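Local coordinates for beta-1,4-exocellulase (Thermobifida fusca, PDB 4B4H), which probably hydrolyses beta-1,4-glycosidic bonds of cellulose through this catalytic domain of glycoside hydrolase family 6, acting as a cellobiohydrolase, at residues N5-A10 with R128-I133. Residues are numbered along the deposited sequence; the frame is centred on the assembly and turned at random.
Sequences NPFEGA and RIVAII
NH1 of R128 donates to two backbone carbonyls of the loop 5-10, with E8 O at 2.8 Å and P6 O at 3.1 Å. R128 lies near the start of strand 127-133, a parallel strand of the distorted alpha/beta barrel of family 6, and the loop, running into strand 11-12, lies across the bottom of the barrel, at the N-terminal end of strand 127-133. The loop makes two overlapping beta turns, type I from N5 to E8 and type II from F7 to A10, and both accepting carbonyls belong to the second residue of a turn, P6 in the first and E8 in the second. E8 O lies in the guanidinium plane, whereas NH1 stands well above the carbonyl plane of P6, whose oxygen also bonds T76 OG1. A bend at chi2 (139°) places CD of R128 3.2 Å from P6 O. An alanine in place of R128 would probably leave E8 O without this donor and the second turn freer to shift. N5 OD1 accepts from F7 N in an Asx turn, while its ND2 bonds D347 O. Deeper in, V130 fills the angle between P6 and F7, crossing both at about a right angle: its CG2 sits 3.7 Å from P6 CG and equally far from F7 CZ.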
loop_
_atom_site.group_PDB
_atom_site.type_symbol
_atom_site.label_atom_id
_atom_site.label_comp_id
_atom_site.label_asym_id
_atom_site.label_seq_id
_atom_site.Cartn_x
_atom_site.Cartn_y
_atom_site.Cartn_z
ATOM N N ASN A 5 -15.104 10.199 -8.599
ATOM C CA ASN A 5 -14.696 9.292 -7.546
ATOM C C ASN A 5 -15.251 7.928 -7.897
ATOM O O ASN A 5 -16.455 7.711 -7.836
ATOM C CB ASN A 5 -15.257 9.761 -6.202
ATOM C CG ASN A 5 -14.807 8.894 -5.041
ATOM O OD1 ASN A 5 -14.256 7.796 -5.231
ATOM N ND2 ASN A 5 -15.053 9.374 -3.830
ATOM N N PRO A 6 -14.381 7.000 -8.311
ATOM C CA PRO A 6 -14.939 5.731 -8.782
ATOM C C PRO A 6 -15.638 4.917 -7.696
ATOM O O PRO A 6 -16.420 4.027 -8.013
ATOM C CB PRO A 6 -13.715 4.972 -9.314
ATOM C CG PRO A 6 -12.522 5.665 -8.711
ATOM C CD PRO A 6 -12.927 7.091 -8.542
ATOM N N PHE A 7 -15.344 5.212 -6.432
ATOM C CA PHE A 7 -15.971 4.542 -5.297
ATOM C C PHE A 7 -17.347 5.113 -4.951
ATOM O O PHE A 7 -18.138 4.467 -4.257
ATOM C CB PHE A 7 -15.032 4.598 -4.081
ATOM C CG PHE A 7 -13.751 3.856 -4.296
ATOM C CD1 PHE A 7 -13.662 2.486 -4.031
ATOM C CD2 PHE A 7 -12.626 4.522 -4.781
ATOM C CE1 PHE A 7 -12.468 1.800 -4.240
ATOM C CE2 PHE A 7 -11.436 3.836 -5.001
ATOM C CZ PHE A 7 -11.359 2.480 -4.727
ATOM N N GLU A 8 -17.630 6.310 -5.453
ATOM C CA GLU A 8 -18.886 7.003 -5.159
ATOM C C GLU A 8 -20.063 6.344 -5.901
ATOM O O GLU A 8 -19.998 6.137 -7.116
ATOM C CB GLU A 8 -18.750 8.479 -5.509
ATOM C CG GLU A 8 -19.990 9.315 -5.269
ATOM C CD GLU A 8 -19.708 10.800 -5.389
ATOM O OE1 GLU A 8 -18.852 11.196 -6.201
ATOM O OE2 GLU A 8 -20.359 11.579 -4.672
ATOM N N GLY A 9 -21.108 5.987 -5.151
ATOM C CA GLY A 9 -22.306 5.354 -5.716
ATOM C C GLY A 9 -22.074 4.025 -6.413
ATOM O O GLY A 9 -22.779 3.679 -7.365
ATOM N N ALA A 10 -21.072 3.287 -5.953
ATOM C CA ALA A 10 -20.726 2.001 -6.527
ATOM C C ALA A 10 -20.758 0.903 -5.472
ATOM O O ALA A 10 -20.408 1.139 -4.318
ATOM C CB ALA A 10 -19.343 2.077 -7.162
ATOM N N ARG A 128 -16.020 -0.091 -12.777
ATOM C CA ARG A 128 -14.930 0.845 -12.522
ATOM C C ARG A 128 -13.744 0.015 -12.062
ATOM O O ARG A 128 -13.860 -0.757 -11.103
ATOM C CB ARG A 128 -15.366 1.867 -11.467
ATOM C CG ARG A 128 -16.381 2.879 -11.983
ATOM C CD ARG A 128 -17.442 3.125 -10.941
ATOM N NE ARG A 128 -18.547 3.929 -11.457
ATOM C CZ ARG A 128 -19.308 4.706 -10.692
ATOM N NH1 ARG A 128 -19.062 4.795 -9.385
ATOM N NH2 ARG A 128 -20.307 5.396 -11.224
ATOM N N ILE A 129 -12.630 0.112 -12.791
ATOM C CA ILE A 129 -11.422 -0.603 -12.419
ATOM C C ILE A 129 -10.485 0.436 -11.834
ATOM O O ILE A 129 -10.024 1.309 -12.546
ATOM C CB ILE A 129 -10.753 -1.277 -13.635
ATOM C CG1 ILE A 129 -11.733 -2.223 -14.342
ATOM C CG2 ILE A 129 -9.501 -2.053 -13.232
ATOM C CD1 ILE A 129 -11.159 -2.891 -15.577
ATOM N N VAL A 130 -10.244 0.342 -10.528
ATOM C CA VAL A 130 -9.267 1.185 -9.850
ATOM C C VAL A 130 -7.973 0.374 -9.841
ATOM O O VAL A 130 -7.968 -0.740 -9.337
ATOM C CB VAL A 130 -9.711 1.497 -8.404
ATOM C CG1 VAL A 130 -8.589 2.155 -7.625
ATOM C CG2 VAL A 130 -10.941 2.385 -8.405
ATOM N N ALA A 131 -6.924 0.919 -10.478
ATOM C CA ALA A 131 -5.628 0.254 -10.607
ATOM C C ALA A 131 -4.628 0.925 -9.681
ATOM O O ALA A 131 -4.420 2.152 -9.744
ATOM C CB ALA A 131 -5.150 0.332 -12.050
ATOM N N ILE A 132 -4.050 0.124 -8.784
ATOM C CA ILE A 132 -3.018 0.618 -7.871
ATOM C C ILE A 132 -1.647 0.443 -8.529
ATOM O O ILE A 132 -1.226 -0.669 -8.782
ATOM C CB ILE A 132 -3.112 -0.049 -6.473
ATOM C CG1 ILE A 132 -4.406 0.385 -5.755
ATOM C CG2 ILE A 132 -1.930 0.326 -5.594
ATOM C CD1 ILE A 132 -5.478 -0.658 -5.774
ATOM N N ILE A 133 -0.954 1.552 -8.784
ATOM C CA ILE A 133 0.240 1.497 -9.640
ATOM C C ILE A 133 1.545 1.387 -8.835
ATOM O O ILE A 133 2.038 2.391 -8.296
ATOM C CB ILE A 133 0.353 2.703 -10.610
ATOM C CG1 ILE A 133 -0.914 2.909 -11.457
ATOM C CG2 ILE A 133 1.566 2.553 -11.535
ATOM C CD1 ILE A 133 -1.485 1.680 -12.129
#